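Local atomic coordinates of uncharacterized protein (PDB entry 4FXT), a protein that is of unknown function, a Bacteroides protein in two all-beta domains, the first probably transthyretin-like and the second probably E-set-like. Residues A8-K13 / Y53-F58; E19-R24 / E190-Q195; S27-L32 / P44-Q49; Y62-M67 / Q90-T95. All coordinates share one frame; numbering follows the deposited sequence.

Contact 1: A8-K13 / Y53-F58; sequences ATLTGK and YSVSLF
Gly12 and Tyr53 face each other where two antiparallel strands, 8-13 and 53-58, run side by side with their axes 4.6 Å apart. From CB the Tyr53 side chain turns back across its partner strand, because CG sits in the crowded position between the backbone N and the carbonyl carbon (chi1 74°). CD2 and CE2 then lie over Gly12, with CE2 3.4 Å from Gly12 C. CZ follows at 3.6 Å from Gly12 N, an atom that lies above one ring face, offset toward the rim. On the other flank CE1 approaches Leu10 O at 3.7 Å, and Leu10 CG reaches the ring edge in plane. The tip passes Thr11 O, and its OH is hydrogen-bonded to Gln90 O on the strand beyond. Glycine thus leaves the ring room to cross the backbone: the ring lies on Gly12 while its hydroxyl bonds to strand 88-93.

Leu10 shares this face with Val55 and Leu57. Its CB meets Val55 CG1, and Leu57 CD1 comes within 3.9 Å of the same Leu10 CB, the two leucines crossing obliquely. Thr11 and Ser54 occupy the other face, where Thr11 CG2 touches Ser54 CB at 3.6 Å. Leu10 N to Val55 O, 2.9 Å, is a nearly straight bond (168°); Val55 N returns to Leu10 O, and Gly12 and Tyr53 exchange a second such pair. Antiparallel pairing on one side of strand 7-16 and parallel pairing with 88-93 on the other make a mixed sheet, consistent with one wall of a transthyretin-like beta sandwich.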
loop_
_atom_site.group_PDB
_atom_site.type_symbol
_atom_site.label_atom_id
_atom_site.label_comp_id
_atom_site.label_asym_id
_atom_site.label_seq_id
_atom_site.Cartn_x
_atom_site.Cartn_y
_atom_site.Cartn_z
ATOM N N ALA A 8 -14.669 18.478 12.660
ATOM C CA ALA A 8 -13.559 17.663 13.174
ATOM C C ALA A 8 -12.739 16.961 12.062
ATOM O O ALA A 8 -13.150 16.941 10.902
ATOM C CB ALA A 8 -14.129 16.604 14.104
ATOM N N THR A 9 -11.585 16.364 12.448
ATOM C CA THR A 9 -10.688 15.638 11.540
ATOM C C THR A 9 -10.557 14.186 11.998
ATOM O O THR A 9 -10.123 13.941 13.121
ATOM C CB THR A 9 -9.292 16.330 11.480
ATOM O OG1 THR A 9 -9.429 17.703 11.152
ATOM C CG2 THR A 9 -8.380 15.710 10.480
ATOM N N LEU A 10 -10.904 13.223 11.122
ATOM C CA LEU A 10 -10.727 11.783 11.366
ATOM C C LEU A 10 -9.523 11.306 10.610
ATOM O O LEU A 10 -9.523 11.359 9.383
ATOM C CB LEU A 10 -11.953 10.928 11.005
ATOM C CG LEU A 10 -11.758 9.395 11.163
ATOM C CD1 LEU A 10 -11.510 8.985 12.630
ATOM C CD2 LEU A 10 -12.931 8.632 10.608
ATOM N N THR A 11 -8.492 10.852 11.323
ATOM C CA THR A 11 -7.257 10.367 10.689
ATOM C C THR A 11 -6.974 8.962 11.188
ATOM O O THR A 11 -7.553 8.533 12.164
ATOM C CB THR A 11 -6.033 11.326 10.939
ATOM O OG1 THR A 11 -5.815 11.457 12.340
ATOM C CG2 THR A 11 -6.215 12.714 10.343
ATOM N N GLY A 12 -6.101 8.260 10.491
ATOM C CA GLY A 12 -5.716 6.899 10.826
ATOM C C GLY A 12 -4.898 6.253 9.729
ATOM O O GLY A 12 -4.345 6.940 8.869
ATOM N N LYS A 13 -4.814 4.919 9.769
ATOM C CA LYS A 13 -4.043 4.083 8.856
ATOM C C LYS A 13 -4.719 2.748 8.588
ATOM O O LYS A 13 -5.329 2.190 9.507
ATOM C CB LYS A 13 -2.639 3.794 9.441
ATOM C CG LYS A 13 -1.707 4.967 9.665
ATOM C CD LYS A 13 -0.466 4.577 10.512
ATOM C CE LYS A 13 -0.762 4.257 11.968
ATOM N NZ LYS A 13 0.474 4.013 12.745
ATOM N N TYR A 53 -4.916 7.865 5.999
ATOM C CA TYR A 53 -6.046 8.626 5.506
ATOM C C TYR A 53 -6.378 9.785 6.472
ATOM O O TYR A 53 -6.005 9.752 7.656
ATOM C CB TYR A 53 -7.251 7.707 5.328
ATOM C CG TYR A 53 -7.888 7.300 6.651
ATOM C CD1 TYR A 53 -8.876 8.090 7.248
ATOM C CD2 TYR A 53 -7.490 6.137 7.316
ATOM C CE1 TYR A 53 -9.440 7.741 8.469
ATOM C CE2 TYR A 53 -8.051 5.778 8.542
ATOM C CZ TYR A 53 -9.018 6.593 9.118
ATOM O OH TYR A 53 -9.599 6.257 10.314
ATOM N N SER A 54 -7.104 10.795 5.962
ATOM C CA SER A 54 -7.631 11.966 6.698
ATOM C C SER A 54 -8.863 12.420 6.004
ATOM O O SER A 54 -8.888 12.392 4.760
ATOM C CB SER A 54 -6.621 13.101 6.821
ATOM O OG SER A 54 -6.372 13.702 5.557
ATOM N N VAL A 55 -9.902 12.780 6.772
ATOM C CA VAL A 55 -11.200 13.192 6.232
ATOM C C VAL A 55 -11.820 14.138 7.240
ATOM O O VAL A 55 -11.790 13.840 8.435
ATOM C CB VAL A 55 -12.114 11.956 5.893
ATOM C CG1 VAL A 55 -12.310 11.005 7.087
ATOM C CG2 VAL A 55 -13.448 12.372 5.271
ATOM N N SER A 56 -12.299 15.317 6.787
ATOM C CA SER A 56 -12.960 16.238 7.718
ATOM C C SER A 56 -14.443 15.880 7.742
ATOM O O SER A 56 -15.059 15.608 6.697
ATOM C CB SER A 56 -12.724 17.710 7.386
ATOM O OG SER A 56 -13.360 18.087 6.179
ATOM N N LEU A 57 -14.980 15.775 8.954
ATOM C CA LEU A 57 -16.356 15.372 9.214
ATOM C C LEU A 57 -17.009 16.192 10.284
ATOM O O LEU A 57 -16.318 16.752 11.141
ATOM C CB LEU A 57 -16.369 13.906 9.689
ATOM C CG LEU A 57 -15.761 12.828 8.834
ATOM C CD1 LEU A 57 -15.528 11.601 9.650
ATOM C CD2 LEU A 57 -16.597 12.532 7.625
ATOM N N PHE A 58 -18.342 16.180 10.318
ATOM C CA PHE A 58 -19.029 16.795 11.433
ATOM C C PHE A 58 -19.058 15.782 12.553
ATOM O O PHE A 58 -18.995 14.577 12.275
ATOM C CB PHE A 58 -20.433 17.297 11.053
ATOM C CG PHE A 58 -20.425 18.464 10.104
ATOM C CD1 PHE A 58 -20.102 19.745 10.552
ATOM C CD2 PHE A 58 -20.779 18.299 8.772
ATOM C CE1 PHE A 58 -20.071 20.833 9.665
ATOM C CE2 PHE A 58 -20.763 19.387 7.886
ATOM C CZ PHE A 58 -20.412 20.647 8.341
#

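Contact 2: E19-R24 / E190-Q195; sequences EAVGVR and EYCYSQ
Gly22 and Tyr193 meet at the junction of the two domains, where the chain after the short strand 19-20 lies against segment 190-195, which leads into strand 192-200. Tyr193 N donates to Gly22 O at 3.1 Å, approaching from well above the carbonyl plane (61° out of it). The Tyr193 ring packs on Val23 and Arg24: CD1 lies 3.7 Å from Val23 C, and CE1 is 3.8 Å from Arg24 CB. Its hydroxyl is hydrogen-bonded to Glu142 N, within the second domain. Next to Gly22 in sequence, Val21 CG1 packs on Cys192 SG at 3.7 Å.

The charged pair lies at the far end. The Arg24 chain bends at chi3 (66°), which places NE, and NE donates to the syn lone pair of Glu190 OE2 at 2.6 Å, a salt bridge between side chains that cross at about a right angle. Guanidinium and carboxylate planes are 37° apart, and Arg24 NH2 stays 3.6 Å from Glu190 OE1, so a single bond carries the bridge. An alanine in place of Arg24 would probably leave the Glu190 carboxylate without this mate and let it turn, while the touch of CB on Tyr193 could persist. Arg180 of the second domain adds a bond to Val23 O. Backbone bonding, a packed tyrosine and one ion pair form part of the interface between what are probably a transthyretin-like and an E-set-like domain.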
loop_
_atom_site.group_PDB
_atom_site.type_symbol
_atom_site.label_atom_id
_atom_site.label_comp_id
_atom_site.label_asym_id
_atom_site.label_seq_id
_atom_site.Cartn_x
_atom_site.Cartn_y
_atom_site.Cartn_z
ATOM N N GLU A 19 1.265 -2.718 11.100
ATOM C CA GLU A 19 1.990 -1.940 10.090
ATOM C C GLU A 19 1.039 -1.302 9.101
ATOM O O GLU A 19 0.009 -1.915 8.745
ATOM C CB GLU A 19 2.986 -2.834 9.317
ATOM C CG GLU A 19 4.113 -3.421 10.136
ATOM C CD GLU A 19 5.203 -4.124 9.347
ATOM O OE1 GLU A 19 5.477 -3.723 8.191
ATOM O OE2 GLU A 19 5.860 -5.012 9.937
ATOM N N ALA A 20 1.383 -0.094 8.620
ATOM C CA ALA A 20 0.564 0.561 7.592
ATOM C C ALA A 20 0.736 -0.160 6.263
ATOM O O ALA A 20 1.874 -0.422 5.845
ATOM C CB ALA A 20 0.940 2.023 7.470
ATOM N N VAL A 21 -0.382 -0.558 5.658
ATOM C CA VAL A 21 -0.409 -1.326 4.409
ATOM C C VAL A 21 -0.216 -0.377 3.225
ATOM O O VAL A 21 -1.072 0.461 2.945
ATOM C CB VAL A 21 -1.704 -2.160 4.255
ATOM C CG1 VAL A 21 -1.710 -2.911 2.941
ATOM C CG2 VAL A 21 -1.852 -3.142 5.402
ATOM N N GLY A 22 0.890 -0.571 2.512
ATOM C CA GLY A 22 1.236 0.237 1.351
ATOM C C GLY A 22 0.283 0.015 0.200
ATOM O O GLY A 22 -0.131 -1.119 -0.073
ATOM N N VAL A 23 -0.110 1.110 -0.457
ATOM C CA VAL A 23 -1.006 0.925 -1.571
ATOM C C VAL A 23 -0.655 1.959 -2.660
ATOM O O VAL A 23 0.246 2.776 -2.440
ATOM C CB VAL A 23 -2.462 1.017 -1.073
ATOM C CG1 VAL A 23 -2.873 2.450 -0.762
ATOM C CG2 VAL A 23 -3.385 0.401 -2.085
ATOM N N ARG A 24 -1.301 1.865 -3.856
ATOM C CA ARG A 24 -1.058 2.815 -4.938
ATOM C C ARG A 24 -1.863 4.127 -4.667
ATOM O O ARG A 24 -3.055 4.074 -4.324
ATOM C CB ARG A 24 -1.411 2.201 -6.297
ATOM C CG ARG A 24 -1.210 3.159 -7.460
ATOM C CD ARG A 24 -1.502 2.577 -8.818
ATOM N NE ARG A 24 -2.915 2.245 -8.973
ATOM C CZ ARG A 24 -3.840 3.070 -9.451
ATOM N NH1 ARG A 24 -3.512 4.298 -9.835
ATOM N NH2 ARG A 24 -5.098 2.673 -9.545
ATOM N N GLU A 190 -5.560 -4.422 -7.814
ATOM C CA GLU A 190 -4.481 -3.607 -7.309
ATOM C C GLU A 190 -3.368 -4.432 -6.696
ATOM O O GLU A 190 -3.608 -5.470 -6.109
ATOM C CB GLU A 190 -5.088 -2.672 -6.221
ATOM C CG GLU A 190 -4.408 -1.338 -6.067
ATOM C CD GLU A 190 -4.471 -0.523 -7.342
ATOM O OE1 GLU A 190 -5.503 -0.530 -8.067
ATOM O OE2 GLU A 190 -3.453 0.157 -7.593
ATOM N N TYR A 191 -2.153 -3.911 -6.776
ATOM C CA TYR A 191 -1.023 -4.471 -6.079
ATOM C C TYR A 191 -1.026 -4.022 -4.644
ATOM O O TYR A 191 -1.517 -2.930 -4.329
ATOM C CB TYR A 191 0.314 -4.062 -6.742
ATOM C CG TYR A 191 0.762 -4.794 -7.982
ATOM C CD1 TYR A 191 0.138 -4.576 -9.206
ATOM C CD2 TYR A 191 1.919 -5.569 -7.976
ATOM C CE1 TYR A 191 0.562 -5.220 -10.363
ATOM C CE2 TYR A 191 2.374 -6.200 -9.137
ATOM C CZ TYR A 191 1.696 -6.009 -10.334
ATOM O OH TYR A 191 2.125 -6.601 -11.497
ATOM N N CYS A 192 -0.410 -4.804 -3.788
ATOM C CA CYS A 192 -0.125 -4.421 -2.432
ATOM C C CYS A 192 1.351 -4.121 -2.367
ATOM O O CYS A 192 2.155 -4.914 -2.864
ATOM C CB CYS A 192 -0.555 -5.468 -1.416
ATOM S SG CYS A 192 -0.123 -5.022 0.293
ATOM N N TYR A 193 1.717 -2.969 -1.815
ATOM C CA TYR A 193 3.096 -2.529 -1.848
ATOM C C TYR A 193 3.743 -2.353 -0.499
ATOM O O TYR A 193 3.107 -2.202 0.550
ATOM C CB TYR A 193 3.169 -1.153 -2.546
ATOM C CG TYR A 193 2.632 -1.079 -3.960
ATOM C CD1 TYR A 193 1.280 -0.831 -4.202
ATOM C CD2 TYR A 193 3.487 -1.160 -5.056
ATOM C CE1 TYR A 193 0.786 -0.735 -5.500
ATOM C CE2 TYR A 193 3.005 -1.061 -6.358
ATOM C CZ TYR A 193 1.659 -0.830 -6.574
ATOM O OH TYR A 193 1.218 -0.711 -7.869
ATOM N N SER A 194 5.069 -2.295 -0.575
ATOM C CA SER A 194 5.986 -1.930 0.485
ATOM C C SER A 194 5.941 -0.446 0.625
ATOM O O SER A 194 5.290 0.225 -0.189
ATOM C CB SER A 194 7.383 -2.425 0.139
ATOM O OG SER A 194 7.844 -1.693 -0.985
ATOM N N GLN A 195 6.716 0.107 1.548
ATOM C CA GLN A 195 6.772 1.546 1.619
ATOM C C GLN A 195 7.654 2.064 0.472
ATOM O O GLN A 195 8.518 1.315 -0.005
ATOM C CB GLN A 195 7.269 2.003 3.000
ATOM C CG GLN A 195 6.177 1.883 4.089
ATOM C CD GLN A 195 4.912 2.743 3.857
ATOM O OE1 GLN A 195 4.988 3.956 3.545
ATOM N NE2 GLN A 195 3.719 2.144 4.059
#

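Contact 3: S27-L32 / P44-Q49; sequences SSEFAL and PVYIAQ
Phe30 and Val45 pair across a beta hairpin formed by strands 28-33 and 43-46, whose short axes approach to 4.7 Å and run antiparallel. The hairpin forms one margin of a four-stranded antiparallel sheet, with 43-46 outermost and strand 60-68 beyond 28-33.

Backbone bonds hold the two strands together. Phe30 N donates to Val45 O at 3.1 Å, and the return bond from Val45 N to Phe30 O is weak. Further along, Ile47 N reaches Ser28 O at 3.2 Å. Glu29 CA adds a CA-H...O contact to Val45 O.

Apolar packing lies on the face that carries Phe30 and Val45, turned toward the opposite sheet of the domain. Phe30 CB lies near Val45 CB, and Leu32 CD2 touches Val45 CG2 at 3.7 Å, the side chains crossing at a slant. Tyr53 and Val55 of the other sheet close over Val45, while Leu64 and Arg66 border Phe30, so the hairpin contributes to the interior of the sandwich.

On the other face Glu29 and Tyr46 lie side by side and point the same way. Glu29 OE2 comes to the ring edge, 3.4 Å from Tyr46 CE1, with carboxylate and ring planes 77° apart.

A CH-pi interaction joins Ile47 to Phe30. With CG1 anti to its own carbonyl carbon (chi1 -45°), the Ile47 side chain meets Phe30 at about a right angle, and its methyl CD1 sits 3.8 Å from the centroid of the Phe30 ring, only 11° off the ring normal.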
loop_
_atom_site.group_PDB
_atom_site.type_symbol
_atom_site.label_atom_id
_atom_site.label_comp_id
_atom_site.label_asym_id
_atom_site.label_seq_id
_atom_site.Cartn_x
_atom_site.Cartn_y
_atom_site.Cartn_z
ATOM N N SER A 27 -5.937 4.917 -5.479
ATOM C CA SER A 27 -6.532 3.650 -5.912
ATOM C C SER A 27 -7.508 3.032 -4.898
ATOM O O SER A 27 -8.475 2.359 -5.283
ATOM C CB SER A 27 -5.430 2.626 -6.166
ATOM O OG SER A 27 -4.784 2.275 -4.957
ATOM N N SER A 28 -7.195 3.226 -3.601
ATOM C CA SER A 28 -7.929 2.594 -2.519
ATOM C C SER A 28 -8.652 3.602 -1.654
ATOM O O SER A 28 -8.204 4.746 -1.472
ATOM C CB SER A 28 -6.960 1.786 -1.670
ATOM O OG SER A 28 -6.308 0.870 -2.532
ATOM N N GLU A 29 -9.803 3.147 -1.129
ATOM C CA GLU A 29 -10.734 3.922 -0.317
ATOM C C GLU A 29 -11.418 3.109 0.757
ATOM O O GLU A 29 -11.349 1.875 0.773
ATOM C CB GLU A 29 -11.839 4.492 -1.224
ATOM C CG GLU A 29 -11.391 5.427 -2.327
ATOM C CD GLU A 29 -12.419 5.762 -3.391
ATOM O OE1 GLU A 29 -13.644 5.596 -3.163
ATOM O OE2 GLU A 29 -11.973 6.212 -4.471
ATOM N N PHE A 30 -12.126 3.840 1.628
ATOM C CA PHE A 30 -13.096 3.386 2.616
ATOM C C PHE A 30 -14.357 4.229 2.405
ATOM O O PHE A 30 -14.275 5.324 1.845
ATOM C CB PHE A 30 -12.601 3.425 4.077
ATOM C CG PHE A 30 -11.354 2.656 4.420
ATOM C CD1 PHE A 30 -11.270 1.289 4.173
ATOM C CD2 PHE A 30 -10.350 3.243 5.172
ATOM C CE1 PHE A 30 -10.114 0.567 4.523
ATOM C CE2 PHE A 30 -9.216 2.516 5.558
ATOM C CZ PHE A 30 -9.092 1.191 5.212
ATOM N N ALA A 31 -15.516 3.725 2.797
ATOM C CA ALA A 31 -16.749 4.491 2.696
ATOM C C ALA A 31 -17.298 4.703 4.079
ATOM O O ALA A 31 -17.322 3.775 4.904
ATOM C CB ALA A 31 -17.763 3.802 1.798
ATOM N N LEU A 32 -17.706 5.944 4.340
ATOM C CA LEU A 32 -18.179 6.366 5.638
ATOM C C LEU A 32 -19.696 6.680 5.558
ATOM O O LEU A 32 -20.156 7.401 4.677
ATOM C CB LEU A 32 -17.323 7.576 6.029
ATOM C CG LEU A 32 -16.877 7.694 7.470
ATOM C CD1 LEU A 32 -16.467 6.362 8.061
ATOM C CD2 LEU A 32 -15.750 8.687 7.588
ATOM N N PRO A 44 -16.679 9.446 0.918
ATOM C CA PRO A 44 -15.438 8.713 0.557
ATOM C C PRO A 44 -14.270 9.075 1.491
ATOM O O PRO A 44 -14.225 10.179 2.024
ATOM C CB PRO A 44 -15.162 9.160 -0.879
ATOM C CG PRO A 44 -15.796 10.552 -0.965
ATOM C CD PRO A 44 -16.944 10.589 0.012
ATOM N N VAL A 45 -13.333 8.147 1.680
ATOM C CA VAL A 45 -12.176 8.280 2.570
ATOM C C VAL A 45 -10.950 7.753 1.796
ATOM O O VAL A 45 -10.589 6.564 1.843
ATOM C CB VAL A 45 -12.368 7.586 3.951
ATOM C CG1 VAL A 45 -11.129 7.746 4.819
ATOM C CG2 VAL A 45 -13.596 8.124 4.690
ATOM N N TYR A 46 -10.312 8.685 1.092
ATOM C CA TYR A 46 -9.224 8.439 0.182
ATOM C C TYR A 46 -7.909 8.171 0.947
ATOM O O TYR A 46 -7.427 8.978 1.758
ATOM C CB TYR A 46 -9.085 9.625 -0.766
ATOM C CG TYR A 46 -10.370 9.940 -1.513
ATOM C CD1 TYR A 46 -10.811 9.128 -2.561
ATOM C CD2 TYR A 46 -11.117 11.084 -1.212
ATOM C CE1 TYR A 46 -11.959 9.444 -3.292
ATOM C CE2 TYR A 46 -12.282 11.397 -1.926
ATOM C CZ TYR A 46 -12.692 10.576 -2.972
ATOM O OH TYR A 46 -13.836 10.832 -3.685
ATOM N N ILE A 47 -7.355 6.984 0.692
ATOM C CA ILE A 47 -6.153 6.460 1.341
ATOM C C ILE A 47 -4.943 6.819 0.503
ATOM O O ILE A 47 -4.907 6.510 -0.705
ATOM C CB ILE A 47 -6.284 4.917 1.532
ATOM C CG1 ILE A 47 -7.681 4.514 2.081
ATOM C CG2 ILE A 47 -5.112 4.316 2.347
ATOM C CD1 ILE A 47 -7.983 3.066 1.999
ATOM N N ALA A 48 -3.945 7.452 1.177
ATOM C CA ALA A 48 -2.650 7.854 0.651
ATOM C C ALA A 48 -1.779 6.617 0.404
ATOM O O ALA A 48 -2.108 5.524 0.893
ATOM C CB ALA A 48 -1.969 8.823 1.617
ATOM N N GLN A 49 -0.683 6.767 -0.390
ATOM C CA GLN A 49 0.185 5.626 -0.772
ATOM C C GLN A 49 0.886 4.953 0.458
ATOM O O GLN A 49 1.331 3.805 0.341
ATOM C CB GLN A 49 1.251 6.048 -1.773
ATOM C CG GLN A 49 2.162 7.134 -1.254
ATOM C CD GLN A 49 3.592 6.712 -1.410
ATOM O OE1 GLN A 49 4.012 6.077 -2.434
ATOM N NE2 GLN A 49 4.371 7.096 -0.390
#

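Contact 4: Y62-M67 / Q90-T95; sequences YKLVRM and QDIPVT
Arg66 and Pro93 supply the polar part of a contact between strand 60-68 of one sheet and strand 88-93 of the other. The arginine is extended from CG to NE and reaches from one strand to the other. NE and NH2 grip the single atom Pro93 O side-on, at 2.9 Å from NE and 2.8 Å from NH2. The oxygen lies in the guanidinium plane, 1° out of it; NE also lies in the carbonyl plane, while NH2 is tilted 20° from it. The remaining nitrogen, NH1, forms a salt bridge with Asp78, which fixes the guanidinium from a second direction.

The apolar part is a meeting of Leu64 and Ile92, which reach toward each other tip to tip. Leu64 CD1 lies 3.8 Å from Ile92 CD1, and Leu64 CD2 is 3.9 Å from Ile92 CG2. With CA atoms 8.9 Å apart at Leu64 and Ile92, the backbones are too distant to pair, and the layers meet through side chains and, at Pro93, a carbonyl oxygen. Phe30 of the hairpin packs against both residues.

A leucine in place of Arg66 would probably leave Pro93 O without its two donors and Asp78 without its ionic partner. The positive charge is probably tolerated in this largely buried place because a carbonyl oxygen and a carboxylate share its nitrogens.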
loop_
_atom_site.group_PDB
_atom_site.type_symbol
_atom_site.label_atom_id
_atom_site.label_comp_id
_atom_site.label_asym_id
_atom_site.label_seq_id
_atom_site.Cartn_x
_atom_site.Cartn_y
_atom_site.Cartn_z
ATOM N N TYR A 62 -20.431 7.288 13.065
ATOM C CA TYR A 62 -20.265 6.813 11.693
ATOM C C TYR A 62 -20.000 5.323 11.632
ATOM O O TYR A 62 -19.490 4.740 12.596
ATOM C CB TYR A 62 -19.097 7.540 11.012
ATOM C CG TYR A 62 -19.317 9.019 10.802
ATOM C CD1 TYR A 62 -18.944 9.945 11.773
ATOM C CD2 TYR A 62 -19.875 9.499 9.624
ATOM C CE1 TYR A 62 -19.180 11.311 11.599
ATOM C CE2 TYR A 62 -20.076 10.866 9.421
ATOM C CZ TYR A 62 -19.731 11.768 10.414
ATOM O OH TYR A 62 -19.947 13.112 10.220
ATOM N N LYS A 63 -20.338 4.708 10.481
ATOM C CA LYS A 63 -20.093 3.303 10.170
ATOM C C LYS A 63 -19.172 3.244 8.939
ATOM O O LYS A 63 -19.519 3.822 7.902
ATOM C CB LYS A 63 -21.421 2.545 9.957
ATOM N N LEU A 64 -17.971 2.623 9.078
ATOM C CA LEU A 64 -16.977 2.519 8.004
ATOM C C LEU A 64 -16.955 1.120 7.435
ATOM O O LEU A 64 -16.950 0.143 8.193
ATOM C CB LEU A 64 -15.556 2.910 8.499
ATOM C CG LEU A 64 -14.403 2.930 7.472
ATOM C CD1 LEU A 64 -13.396 3.895 7.827
ATOM C CD2 LEU A 64 -13.777 1.564 7.306
ATOM N N VAL A 65 -16.878 1.025 6.091
ATOM C CA VAL A 65 -16.808 -0.253 5.385
ATOM C C VAL A 65 -15.678 -0.248 4.399
ATOM O O VAL A 65 -15.345 0.789 3.821
ATOM C CB VAL A 65 -18.117 -0.650 4.658
ATOM C CG1 VAL A 65 -19.191 -1.085 5.640
ATOM C CG2 VAL A 65 -18.619 0.453 3.718
ATOM N N ARG A 66 -15.095 -1.428 4.203
ATOM C CA ARG A 66 -14.019 -1.655 3.239
ATOM C C ARG A 66 -14.667 -1.985 1.917
ATOM O O ARG A 66 -15.591 -2.797 1.864
ATOM C CB ARG A 66 -13.058 -2.767 3.720
ATOM C CG ARG A 66 -12.449 -2.575 5.106
ATOM C CD ARG A 66 -11.848 -3.880 5.571
ATOM N NE ARG A 66 -11.549 -3.930 7.008
ATOM C CZ ARG A 66 -12.430 -4.244 7.966
ATOM N NH1 ARG A 66 -13.720 -4.403 7.673
ATOM N NH2 ARG A 66 -12.047 -4.298 9.236
HETATM N N MSE A 67 -14.226 -1.337 0.856
HETATM C CA MSE A 67 -14.767 -1.543 -0.496
HETATM C C MSE A 67 -13.735 -1.069 -1.553
HETATM O O MSE A 67 -12.551 -0.813 -1.232
HETATM C CB MSE A 67 -16.133 -0.819 -0.670
HETATM C CG MSE A 67 -16.190 0.568 -0.014
HETATM SE SE MSE A 67 -14.875 1.913 -0.609
HETATM C CE MSE A 67 -15.644 2.269 -2.454
ATOM N N GLN A 90 -8.392 6.835 14.400
ATOM C CA GLN A 90 -8.698 5.413 14.508
ATOM C C GLN A 90 -8.107 4.652 13.319
ATOM O O GLN A 90 -8.413 4.934 12.162
ATOM C CB GLN A 90 -10.212 5.164 14.618
ATOM C CG GLN A 90 -10.576 3.702 14.910
ATOM C CD GLN A 90 -12.024 3.495 15.283
ATOM O OE1 GLN A 90 -12.715 4.394 15.780
ATOM N NE2 GLN A 90 -12.477 2.256 15.173
ATOM N N ASP A 91 -7.247 3.681 13.616
ATOM C CA ASP A 91 -6.654 2.847 12.585
ATOM C C ASP A 91 -7.687 1.805 12.152
ATOM O O ASP A 91 -8.510 1.371 12.965
ATOM C CB ASP A 91 -5.345 2.212 13.086
ATOM C CG ASP A 91 -4.193 3.193 13.348
ATOM O OD1 ASP A 91 -4.257 4.339 12.847
ATOM O OD2 ASP A 91 -3.202 2.792 14.007
ATOM N N ILE A 92 -7.688 1.459 10.854
ATOM C CA ILE A 92 -8.646 0.507 10.289
ATOM C C ILE A 92 -7.929 -0.807 9.981
ATOM O O ILE A 92 -7.137 -0.870 9.042
ATOM C CB ILE A 92 -9.374 1.067 9.028
ATOM C CG1 ILE A 92 -10.024 2.446 9.307
ATOM C CG2 ILE A 92 -10.378 0.068 8.447
ATOM C CD1 ILE A 92 -11.085 2.496 10.463
ATOM N N PRO A 93 -8.219 -1.887 10.739
ATOM C CA PRO A 93 -7.569 -3.163 10.436
ATOM C C PRO A 93 -8.089 -3.706 9.103
ATOM O O PRO A 93 -9.313 -3.704 8.822
ATOM C CB PRO A 93 -7.932 -4.041 11.637
ATOM C CG PRO A 93 -9.199 -3.486 12.143
ATOM C CD PRO A 93 -9.153 -2.015 11.882
ATOM N N VAL A 94 -7.129 -4.048 8.245
ATOM C CA VAL A 94 -7.395 -4.639 6.950
ATOM C C VAL A 94 -6.697 -6.007 6.937
ATOM O O VAL A 94 -5.859 -6.284 7.816
ATOM C CB VAL A 94 -6.995 -3.736 5.752
ATOM C CG1 VAL A 94 -7.797 -2.444 5.747
ATOM C CG2 VAL A 94 -5.485 -3.468 5.699
ATOM N N THR A 95 -7.078 -6.878 5.976
ATOM C CA THR A 95 -6.454 -8.188 5.835
ATOM C C THR A 95 -6.048 -8.297 4.327
ATOM O O THR A 95 -6.875 -8.636 3.471
ATOM C CB THR A 95 -7.359 -9.350 6.375
ATOM O OG1 THR A 95 -8.490 -9.547 5.532
ATOM C CG2 THR A 95 -7.787 -9.157 7.853
#

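Overall arrangement
Contacts 1, 3 and 4 belong to what is probably one beta sandwich, and contact 2 attaches it to the second domain. Contact 1 lies in the mixed sheet and contact 3 in the antiparallel sheet, their centres 11 Å apart; Tyr53 packs on Val45, and Leu57 on Leu32. Contact 4 spans both layers, its centre 10 Å from that of contact 3 and 12 Å from that of contact 1, joining them through Phe30 on Ile92 and through Lys13 O with Ile92 N, 2.8 Å apart. Contact 2, centred 13 Å from contact 3 and joined to it by a probable hydrogen bond from Val23 N to Gln49 O, draws its segments from both domains and touches contacts 1, 3 and 4. No active site is known.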